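Local coordinates for aldolase (Escherichia coli, PDB 6VOP), which is a putative aldolase of the class II aldolase and adducin family, with an AraD-like fold, whose exact role remains open, at residues Thr49-Leu53 with Gly54-Pro58; Gln111-Ser115 with Ser116-Arg120; Phe192-Asp196 with Arg197-Tyr201. The protein carries 2 engineered substitutions. All coordinates share one frame; numbering follows the deposited sequence.

Contact 1. Residues Thr49-Leu53 with Gly54-Pro58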
ATOM      1  N   THR A  49     -14.435   5.936 -21.452  1.00 35.69           N
ATOM      2  CA  THR A  49     -13.052   5.861 -21.901  1.00 51.88           C
ATOM      3  C   THR A  49     -12.275   7.097 -21.463  1.00 62.18           C
ATOM      4  O   THR A  49     -12.834   8.185 -21.293  1.00 62.74           O
ATOM      5  CB  THR A  49     -12.988   5.719 -23.424  1.00 54.57           C
ATOM      6  OG1 THR A  49     -11.623   5.589 -23.840  1.00 67.79           O
ATOM      7  CG2 THR A  49     -13.602   6.935 -24.104  1.00 43.55           C
ATOM      8  N   GLY A  50     -10.970   6.918 -21.282  1.00 73.46           N
ATOM      9  CA  GLY A  50     -10.116   8.013 -20.849  1.00 83.14           C
ATOM     10  C   GLY A  50     -10.509   8.585 -19.507  1.00 82.05           C
ATOM     11  O   GLY A  50     -10.390   9.798 -19.290  1.00 83.98           O
ATOM     12  N   SER A  51     -10.979   7.739 -18.595  1.00 81.53           N
ATOM     13  CA  SER A  51     -11.496   8.181 -17.310  1.00 73.70           C
ATOM     14  C   SER A  51     -10.679   7.552 -16.191  1.00 68.05           C
ATOM     15  O   SER A  51     -10.494   6.331 -16.159  1.00 58.60           O
ATOM     16  CB  SER A  51     -12.977   7.820 -17.164  1.00 65.38           C
ATOM     17  OG  SER A  51     -13.653   8.782 -16.375  1.00 73.51           O
ATOM     18  N   CYS A  52     -10.183   8.394 -15.288  1.00 67.22           N
ATOM     19  CA  CYS A  52      -9.474   7.926 -14.105  1.00 61.30           C
ATOM     20  C   CYS A  52     -10.484   7.383 -13.101  1.00 49.71           C
ATOM     21  O   CYS A  52     -11.401   8.100 -12.686  1.00 37.68           O
ATOM     22  CB  CYS A  52      -8.652   9.061 -13.497  1.00 62.67           C
ATOM     23  SG  CYS A  52      -7.939   8.693 -11.881  1.00 64.20           S
ATOM     24  N   LEU A  53     -10.313   6.119 -12.709  1.00 40.25           N
ATOM     25  CA  LEU A  53     -11.285   5.466 -11.839  1.00 34.47           C
ATOM     26  C   LEU A  53     -11.393   6.132 -10.470  1.00 37.98           C
ATOM     27  O   LEU A  53     -12.398   5.933  -9.776  1.00 38.07           O
ATOM     28  CB  LEU A  53     -10.925   3.988 -11.677  1.00 33.78           C
ATOM     29  CG  LEU A  53     -11.167   3.103 -12.901  1.00 35.49           C
ATOM     30  CD1 LEU A  53     -10.943   1.638 -12.556  1.00 31.01           C
ATOM     31  CD2 LEU A  53     -12.569   3.317 -13.455  1.00 33.39           C
ATOM     32  N   GLY A  54     -10.396   6.922 -10.071  1.00 36.40           N
ATOM     33  CA  GLY A  54     -10.423   7.563  -8.769  1.00 37.46           C
ATOM     34  C   GLY A  54     -11.232   8.841  -8.682  1.00 58.40           C
ATOM     35  O   GLY A  54     -11.479   9.323  -7.573  1.00 53.65           O
ATOM     36  N   ASN A  55     -11.653   9.398  -9.817  1.00 50.37           N
ATOM     37  CA  ASN A  55     -12.414  10.643  -9.842  1.00 53.79           C
ATOM     38  C   ASN A  55     -13.472  10.573 -10.946  1.00 49.94           C
ATOM     39  O   ASN A  55     -13.491  11.359 -11.889  1.00 50.30           O
ATOM     40  CB  ASN A  55     -11.484  11.842 -10.032  1.00 60.42           C
ATOM     41  CG  ASN A  55     -12.198  13.166  -9.845  1.00 71.28           C
ATOM     42  OD1 ASN A  55     -13.260  13.229  -9.226  1.00 72.43           O
ATOM     43  ND2 ASN A  55     -11.617  14.234 -10.382  1.00 80.34           N
ATOM     44  N   LEU A  56     -14.380   9.609 -10.824  1.00 47.05           N
ATOM     45  CA  LEU A  56     -15.436   9.433 -11.811  1.00 36.13           C
ATOM     46  C   LEU A  56     -16.603  10.372 -11.530  1.00 40.30           C
ATOM     47  O   LEU A  56     -16.942  10.640 -10.374  1.00 36.32           O
ATOM     48  CB  LEU A  56     -15.931   7.988 -11.812  1.00 31.21           C
ATOM     49  CG  LEU A  56     -14.985   6.917 -12.356  1.00 39.55           C
ATOM     50  CD1 LEU A  56     -15.692   5.571 -12.422  1.00 35.93           C
ATOM     51  CD2 LEU A  56     -14.450   7.318 -13.718  1.00 31.86           C
ATOM     52  N   ASP A  57     -17.215  10.875 -12.603  1.00 43.96           N
ATOM     53  CA  ASP A  57     -18.458  11.631 -12.495  1.00 47.50           C
ATOM     54  C   ASP A  57     -19.634  10.675 -12.650  1.00 38.70           C
ATOM     55  O   ASP A  57     -19.774  10.055 -13.712  1.00 39.10           O
ATOM     56  CB  ASP A  57     -18.521  12.718 -13.555  1.00 57.88           C
ATOM     57  CG  ASP A  57     -19.588  13.765 -13.269  1.00 66.69           C
ATOM     58  OD1 ASP A  57     -20.558  13.455 -12.546  1.00 67.52           O
ATOM     59  OD2 ASP A  57     -19.461  14.900 -13.778  1.00 67.27           O
ATOM     60  N   PRO A  58     -20.488  10.518 -11.636  1.00 34.10           N
ATOM     61  CA  PRO A  58     -21.575   9.526 -11.749  1.00 35.62           C
ATOM     62  C   PRO A  58     -22.552   9.808 -12.880  1.00 40.15           C
ATOM     63  O   PRO A  58     -22.987   8.871 -13.561  1.00 36.33           O
ATOM     64  CB  PRO A  58     -22.250   9.595 -10.367  1.00 35.45           C
ATOM     65  CG  PRO A  58     -21.191  10.170  -9.450  1.00 39.45           C
ATOM     66  CD  PRO A  58     -20.423  11.133 -10.299  1.00 36.29           C
TER
HETATM   67  O   HOH W   1     -16.203  10.947 -15.528  1.00 21.06           O
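A tight turn from Cys52 to Asn55, with the backbone angles of a type I beta turn at Leu53 and Gly54, reverses the chain in the loop between strands 44-46 and 62-64 of this AraD-like fold. Its closing bond runs from Asn55 N to Cys52 O, 3.2 Å long and nearly straight at hydrogen (168°), although the donor sits well above the carbonyl plane. The thiol of the same cysteine adds a second grip. With Cys52 SG anti to the backbone N (chi1 170°), the sulfur lies beside the carbonyl carbon and accepts a hydrogen bond from Gly54 N at 3.5 Å. Cys52 therefore receives two successive amides of the turn, one on its backbone oxygen and one on its side chain.

Past the turn, Leu56 folds back over the residues before it. Its CD2 branch is the one that comes down on Ser51 OG and Cys52 O, while Leu56 CD1 reaches Leu53 CD2 at 4.0 Å; the two leucine side chains run next to each other and point the same way. Further along, a water accepts from Asp57 N at 3.1 Å and makes a weak link to Ser51 OG at 3.5 Å, spanning the mouth of the loop. Helix 7-24 packs against the turn, Cys52 meeting Phe23 and Leu56 meeting Ala19, and Leu53 rests on Thr47 and Ala28. Toward the second subunit, Cys52 packs on Gln175 and Asn55 on Arg17 of that chain.

The chemistry is divided accordingly: backbone and thiol bonds close the turn, both leucines are buried against the body of the chain, and a water, bonded to Asp57 N but only weakly to Ser51 OG, makes a loose polar link where the two arms spread apart.

Contact 2. Residues Gln111-Ser115 with Ser116-Arg120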
ATOM      1  N   GLN A 111       5.241 -17.891 -18.528  1.00 52.36           N
ATOM      2  CA  GLN A 111       5.210 -19.014 -19.448  1.00 43.79           C
ATOM      3  C   GLN A 111       4.721 -20.268 -18.730  1.00 43.35           C
ATOM      4  O   GLN A 111       4.806 -20.392 -17.504  1.00 33.40           O
ATOM      5  CB  GLN A 111       6.595 -19.279 -20.040  1.00 35.85           C
ATOM      6  CG  GLN A 111       7.214 -18.118 -20.796  1.00 58.37           C
ATOM      7  CD  GLN A 111       8.627 -18.429 -21.272  1.00 57.77           C
ATOM      8  OE1 GLN A 111       8.996 -19.593 -21.438  1.00 56.71           O
ATOM      9  NE2 GLN A 111       9.427 -17.388 -21.483  1.00 52.21           N
ATOM     10  N   GLY A 112       4.207 -21.209 -19.515  1.00 43.72           N
ATOM     11  CA  GLY A 112       3.792 -22.482 -18.960  1.00 45.51           C
ATOM     12  C   GLY A 112       2.619 -22.401 -18.013  1.00 50.84           C
ATOM     13  O   GLY A 112       2.491 -23.247 -17.122  1.00 49.52           O
ATOM     14  N   LEU A 113       1.761 -21.399 -18.173  1.00 55.82           N
ATOM     15  CA  LEU A 113       0.544 -21.335 -17.383  1.00 46.98           C
ATOM     16  C   LEU A 113      -0.460 -22.384 -17.856  1.00 56.04           C
ATOM     17  O   LEU A 113      -0.392 -22.894 -18.979  1.00 47.06           O
ATOM     18  CB  LEU A 113      -0.084 -19.944 -17.472  1.00 39.37           C
ATOM     19  CG  LEU A 113       0.404 -18.906 -16.463  1.00 41.47           C
ATOM     20  CD1 LEU A 113      -0.500 -17.682 -16.477  1.00 27.24           C
ATOM     21  CD2 LEU A 113       0.478 -19.514 -15.073  1.00 38.76           C
ATOM     22  N   ASP A 114      -1.402 -22.707 -16.972  1.00 64.77           N
ATOM     23  CA  ASP A 114      -2.514 -23.592 -17.298  1.00 69.03           C
ATOM     24  C   ASP A 114      -3.680 -22.752 -17.807  1.00 65.44           C
ATOM     25  O   ASP A 114      -4.227 -21.929 -17.065  1.00 70.64           O
ATOM     26  CB  ASP A 114      -2.928 -24.415 -16.078  1.00 84.28           C
ATOM     27  CG  ASP A 114      -3.496 -25.775 -16.453  1.00 98.94           C
ATOM     28  OD1 ASP A 114      -4.396 -25.827 -17.320  1.00102.72           O
ATOM     29  OD2 ASP A 114      -3.045 -26.795 -15.885  1.00102.48           O
ATOM     30  N   SER A 115      -4.062 -22.961 -19.068  1.00 61.49           N
ATOM     31  CA  SER A 115      -5.131 -22.172 -19.667  1.00 64.30           C
ATOM     32  C   SER A 115      -6.514 -22.609 -19.199  1.00 58.68           C
ATOM     33  O   SER A 115      -7.502 -21.937 -19.517  1.00 58.47           O
ATOM     34  CB  SER A 115      -5.046 -22.240 -21.194  1.00 69.38           C
ATOM     35  OG  SER A 115      -6.081 -21.482 -21.798  1.00 82.15           O
ATOM     36  N   SER A 116      -6.603 -23.708 -18.448  1.00 52.31           N
ATOM     37  CA  SER A 116      -7.865 -24.156 -17.876  1.00 44.62           C
ATOM     38  C   SER A 116      -8.093 -23.603 -16.476  1.00 52.35           C
ATOM     39  O   SER A 116      -9.245 -23.376 -16.089  1.00 59.73           O
ATOM     40  CB  SER A 116      -7.902 -25.684 -17.842  1.00 43.79           C
ATOM     41  OG  SER A 116      -8.492 -26.199 -19.020  1.00 59.74           O
ATOM     42  N   ASN A 117      -7.017 -23.385 -15.720  1.00 45.03           N
ATOM     43  CA  ASN A 117      -7.104 -22.821 -14.375  1.00 47.25           C
ATOM     44  C   ASN A 117      -5.708 -22.341 -14.003  1.00 45.60           C
ATOM     45  O   ASN A 117      -4.814 -23.162 -13.777  1.00 53.45           O
ATOM     46  CB  ASN A 117      -7.624 -23.856 -13.384  1.00 50.95           C
ATOM     47  CG  ASN A 117      -7.751 -23.308 -11.982  1.00 53.95           C
ATOM     48  OD1 ASN A 117      -8.428 -22.306 -11.751  1.00 58.14           O
ATOM     49  ND2 ASN A 117      -7.110 -23.974 -11.030  1.00 57.43           N
ATOM     50  N   VAL A 118      -5.520 -21.018 -13.937  1.00 31.04           N
ATOM     51  CA  VAL A 118      -4.171 -20.460 -13.852  1.00 40.10           C
ATOM     52  C   VAL A 118      -3.557 -20.549 -12.463  1.00 41.80           C
ATOM     53  O   VAL A 118      -2.337 -20.378 -12.331  1.00 46.03           O
ATOM     54  CB  VAL A 118      -4.140 -18.988 -14.311  1.00 38.33           C
ATOM     55  CG1 VAL A 118      -4.164 -18.905 -15.833  1.00 31.58           C
ATOM     56  CG2 VAL A 118      -5.292 -18.205 -13.706  1.00 38.34           C
ATOM     57  N   ILE A 119      -4.349 -20.818 -11.425  1.00 29.49           N
ATOM     58  CA  ILE A 119      -3.843 -20.913 -10.060  1.00 46.87           C
ATOM     59  C   ILE A 119      -4.181 -22.287  -9.493  1.00 41.97           C
ATOM     60  O   ILE A 119      -5.291 -22.794  -9.682  1.00 40.26           O
ATOM     61  CB  ILE A 119      -4.393 -19.783  -9.155  1.00 56.57           C
ATOM     62  CG1 ILE A 119      -5.900 -19.914  -8.915  1.00 63.69           C
ATOM     63  CG2 ILE A 119      -4.091 -18.419  -9.752  1.00 50.56           C
ATOM     64  CD1 ILE A 119      -6.255 -20.543  -7.578  1.00 69.13           C
ATOM     65  N   ARG A 120      -3.211 -22.895  -8.813  1.00 44.93           N
ATOM     66  CA  ARG A 120      -3.461 -24.126  -8.073  1.00 38.12           C
ATOM     67  C   ARG A 120      -3.837 -23.769  -6.641  1.00 46.97           C
ATOM     68  O   ARG A 120      -3.052 -23.098  -5.958  1.00 37.10           O
ATOM     69  CB  ARG A 120      -2.240 -25.027  -8.086  1.00 39.40           C
ATOM     70  CG  ARG A 120      -2.469 -26.381  -7.442  1.00 43.13           C
ATOM     71  CD  ARG A 120      -1.184 -27.184  -7.369  1.00 45.10           C
ATOM     72  NE  ARG A 120      -1.398 -28.493  -6.761  1.00 54.92           N
ATOM     73  CZ  ARG A 120      -0.421 -29.330  -6.426  1.00 58.72           C
ATOM     74  NH1 ARG A 120       0.844 -28.993  -6.642  1.00 58.08           N
ATOM     75  NH2 ARG A 120      -0.708 -30.502  -5.875  1.00 56.29           N
TER
HETATM   76  O   HOH W   2      -0.736 -22.669 -14.063  1.00 37.47           O
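The carboxylate of Asp114 is the flat group that joins the two halves of this loop: Ser116 N approaches its OD1 from the anti side, 16° out of the carboxylate plane. The bond from Ser116 N to Asp114 OD1 is 3.3 Å long with an angle of 159° at hydrogen, and Ser116 CB follows the amide in, 3.5 Å from that same OD1.

The backbone oxygen of the same residue, Asp114 O, faces Val118, taking a CA-H...O contact from Val118 CA at 3.5 Å and lying beside CG1. That methyl is anti to the carbonyl carbon of Val118 (chi1 -78°), which turns it back across the loop, where Val118 CG1 also meets Leu113 CD1 at 3.9 Å; the two apolar side chains cross at a slant. Between the two arms a water accepts from Asp114 N at 3.0 Å and donates to Val118 O at 3.3 Å, bridging two backbone groups that do not bond directly.

Outer ties fix the loop to the chain around strand 135-136. Ser115 OG bonds to Leu135 O, and Asn117 OD1 accepts from Val133 N, so both polar side chains have partners there. Gln111 NE2 reaches Ile199 O of the second subunit.

A side-chain oxygen of Asp114 accepting the amide two residues on is an Asx turn, here bending the connection between helices 102-107 and 125-129.

Contact 3. Residues Phe192-Asp196 with Arg197-Tyr201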
ATOM      1  N   PHE A 192       3.229 -15.322  -5.624  1.00 30.46           N
ATOM      2  CA  PHE A 192       4.563 -14.745  -5.732  1.00 33.86           C
ATOM      3  C   PHE A 192       5.230 -14.602  -4.368  1.00 37.06           C
ATOM      4  O   PHE A 192       6.457 -14.719  -4.265  1.00 40.52           O
ATOM      5  CB  PHE A 192       4.489 -13.398  -6.452  1.00 25.03           C
ATOM      6  CG  PHE A 192       4.168 -13.517  -7.916  1.00 28.38           C
ATOM      7  CD1 PHE A 192       5.168 -13.778  -8.839  1.00 25.18           C
ATOM      8  CD2 PHE A 192       2.863 -13.383  -8.368  1.00 29.47           C
ATOM      9  CE1 PHE A 192       4.877 -13.896 -10.187  1.00 26.10           C
ATOM     10  CE2 PHE A 192       2.564 -13.499  -9.716  1.00 30.37           C
ATOM     11  CZ  PHE A 192       3.574 -13.756 -10.626  1.00 28.44           C
ATOM     12  N   ILE A 193       4.446 -14.366  -3.313  1.00 30.33           N
ATOM     13  CA  ILE A 193       5.016 -14.235  -1.975  1.00 30.48           C
ATOM     14  C   ILE A 193       5.552 -15.577  -1.492  1.00 31.08           C
ATOM     15  O   ILE A 193       6.661 -15.664  -0.949  1.00 35.96           O
ATOM     16  CB  ILE A 193       3.971 -13.662  -1.001  1.00 40.84           C
ATOM     17  CG1 ILE A 193       3.806 -12.160  -1.224  1.00 27.80           C
ATOM     18  CG2 ILE A 193       4.363 -13.950   0.445  1.00 29.89           C
ATOM     19  CD1 ILE A 193       2.700 -11.553  -0.407  1.00 28.36           C
ATOM     20  N   LEU A 194       4.771 -16.642  -1.680  1.00 33.44           N
ATOM     21  CA  LEU A 194       5.227 -17.970  -1.282  1.00 39.78           C
ATOM     22  C   LEU A 194       6.427 -18.408  -2.113  1.00 43.05           C
ATOM     23  O   LEU A 194       7.391 -18.965  -1.574  1.00 48.17           O
ATOM     24  CB  LEU A 194       4.078 -18.971  -1.400  1.00 29.89           C
ATOM     25  CG  LEU A 194       2.942 -18.728  -0.401  1.00 30.42           C
ATOM     26  CD1 LEU A 194       1.690 -19.516  -0.764  1.00 30.36           C
ATOM     27  CD2 LEU A 194       3.397 -19.058   1.009  1.00 32.27           C
ATOM     28  N   GLY A 195       6.393 -18.154  -3.418  1.00 39.19           N
ATOM     29  CA  GLY A 195       7.552 -18.420  -4.255  1.00 43.43           C
ATOM     30  C   GLY A 195       7.902 -19.895  -4.292  1.00 48.74           C
ATOM     31  O   GLY A 195       7.039 -20.761  -4.478  1.00 49.95           O
ATOM     32  N   ASP A 196       9.188 -20.188  -4.105  1.00 48.71           N
ATOM     33  CA  ASP A 196       9.700 -21.552  -4.156  1.00 57.92           C
ATOM     34  C   ASP A 196       9.570 -22.292  -2.829  1.00 53.65           C
ATOM     35  O   ASP A 196      10.088 -23.407  -2.709  1.00 53.34           O
ATOM     36  CB  ASP A 196      11.164 -21.546  -4.604  1.00 70.67           C
ATOM     37  CG  ASP A 196      11.337 -21.019  -6.016  1.00 84.96           C
ATOM     38  OD1 ASP A 196      10.416 -21.205  -6.839  1.00 87.50           O
ATOM     39  OD2 ASP A 196      12.396 -20.421  -6.305  1.00 90.48           O
ATOM     40  N   ARG A 197       8.896 -21.704  -1.843  1.00 50.24           N
ATOM     41  CA  ARG A 197       8.725 -22.365  -0.560  1.00 47.27           C
ATOM     42  C   ARG A 197       7.806 -23.578  -0.703  1.00 43.80           C
ATOM     43  O   ARG A 197       6.919 -23.598  -1.561  1.00 43.01           O
ATOM     44  CB  ARG A 197       8.142 -21.397   0.468  1.00 41.41           C
ATOM     45  CG  ARG A 197       9.077 -20.270   0.870  1.00 43.74           C
ATOM     46  CD  ARG A 197       8.356 -19.247   1.737  1.00 39.17           C
ATOM     47  NE  ARG A 197       9.264 -18.236   2.269  1.00 38.35           N
ATOM     48  CZ  ARG A 197       9.855 -18.313   3.458  1.00 47.98           C
ATOM     49  NH1 ARG A 197       9.635 -19.361   4.240  1.00 48.17           N
ATOM     50  NH2 ARG A 197      10.667 -17.347   3.865  1.00 56.22           N
ATOM     51  N   PRO A 198       8.006 -24.613   0.121  1.00 51.79           N
ATOM     52  CA  PRO A 198       7.088 -25.760   0.097  1.00 55.76           C
ATOM     53  C   PRO A 198       5.696 -25.394   0.592  1.00 47.64           C
ATOM     54  O   PRO A 198       5.462 -25.281   1.801  1.00 37.29           O
ATOM     55  CB  PRO A 198       7.770 -26.780   1.020  1.00 51.88           C
ATOM     56  CG  PRO A 198       8.682 -25.970   1.883  1.00 50.78           C
ATOM     57  CD  PRO A 198       9.147 -24.833   1.027  1.00 52.76           C
ATOM     58  N   ILE A 199       4.769 -25.206  -0.341  1.00 41.59           N
ATOM     59  CA  ILE A 199       3.398 -24.819  -0.031  1.00 42.46           C
ATOM     60  C   ILE A 199       2.585 -26.065   0.283  1.00 52.16           C
ATOM     61  O   ILE A 199       2.773 -27.120  -0.337  1.00 56.46           O
ATOM     62  CB  ILE A 199       2.777 -24.034  -1.202  1.00 34.48           C
ATOM     63  CG1 ILE A 199       3.709 -22.907  -1.642  1.00 35.30           C
ATOM     64  CG2 ILE A 199       1.415 -23.474  -0.816  1.00 29.38           C
ATOM     65  CD1 ILE A 199       3.280 -22.239  -2.923  1.00 32.54           C
ATOM     66  N   ARG A 200       1.679 -25.949   1.252  1.00 46.79           N
ATOM     67  CA  ARG A 200       0.723 -27.011   1.557  1.00 44.26           C
ATOM     68  C   ARG A 200      -0.538 -26.745   0.744  1.00 39.70           C
ATOM     69  O   ARG A 200      -1.483 -26.103   1.205  1.00 32.57           O
ATOM     70  CB  ARG A 200       0.427 -27.076   3.049  1.00 48.05           C
ATOM     71  CG  ARG A 200      -0.255 -28.366   3.476  1.00 51.00           C
ATOM     72  CD  ARG A 200      -1.322 -28.117   4.527  1.00 53.24           C
ATOM     73  NE  ARG A 200      -2.597 -27.722   3.936  1.00 56.01           N
ATOM     74  CZ  ARG A 200      -3.564 -28.573   3.604  1.00 59.73           C
ATOM     75  NH1 ARG A 200      -3.403 -29.874   3.801  1.00 61.89           N
ATOM     76  NH2 ARG A 200      -4.693 -28.123   3.074  1.00 55.58           N
ATOM     77  N   TYR A 201      -0.544 -27.237  -0.491  1.00 45.09           N
ATOM     78  CA  TYR A 201      -1.702 -27.075  -1.355  1.00 49.29           C
ATOM     79  C   TYR A 201      -2.888 -27.864  -0.812  1.00 50.63           C
ATOM     80  O   TYR A 201      -2.729 -28.876  -0.122  1.00 55.14           O
ATOM     81  CB  TYR A 201      -1.383 -27.542  -2.776  1.00 44.28           C
ATOM     82  CG  TYR A 201      -0.379 -26.686  -3.518  1.00 37.40           C
ATOM     83  CD1 TYR A 201      -0.779 -25.536  -4.186  1.00 35.25           C
ATOM     84  CD2 TYR A 201       0.966 -27.036  -3.565  1.00 41.17           C
ATOM     85  CE1 TYR A 201       0.133 -24.754  -4.873  1.00 36.11           C
ATOM     86  CE2 TYR A 201       1.885 -26.260  -4.250  1.00 43.97           C
ATOM     87  CZ  TYR A 201       1.463 -25.119  -4.902  1.00 43.58           C
ATOM     88  OH  TYR A 201       2.369 -24.340  -5.584  1.00 39.38           O
TER
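Leu194 O accepts Arg197 N at 3.1 Å, closing a type II' beta turn just where helix 174-194 ends. Gly195 takes the second position of that turn with positive phi (63°), a conformation that favours glycine, and Asp196 the third. The bond is fairly straight at hydrogen, 159°, but the amide stands above the carbonyl plane. The extended side chain of Arg197 then passes the same oxygen, Arg197 CG coming within 3.2 Å of Leu194 O, which lies at the edge of the guanidinium, near its plane.

Beyond the turn, the chain brings Ile199 back over the last helical residue. With CG1 anti to the carbonyl carbon (chi1 -50°) and the chain extended beyond it, Ile199 CD1 reaches Leu194 CB at 3.7 Å and Leu194 CD1 at 3.8 Å. Phe122 touches both Leu194 and Ile199.

The third subunit packs here: its Leu110 on Leu194, its Phe192 on Arg197, and its Asn164 ND2 bonds to Arg200 O. Arg200 is tied within its own chain as well, by a salt bridge to Glu206. Ile199 CB sits 3.9 Å above one face of the Tyr201 ring, offset toward the rim.

Overall arrangement
From the N terminus, the three contacts come in series; none nests in or crosses another. Contact 1 bends the loop joining strands 44-46 and 62-64, beside helix 7-24. Contact 2 follows helix 102-107 and turns the chain on its way to helix 125-129, its centre about 32 Å from that of contact 1 and on the opposite side of the chain's centre. Contact 3 reverses the chain after helix 174-194, toward helix 204-208. Contacts 2 and 3 are neighbours, with centres about 16 Å apart: Arg120 CD lies 3.6 Å from Tyr201 CD1, and a cation-pi pair joins these residues. All three contacts touch the second subunit, and contact 3 also meets the third.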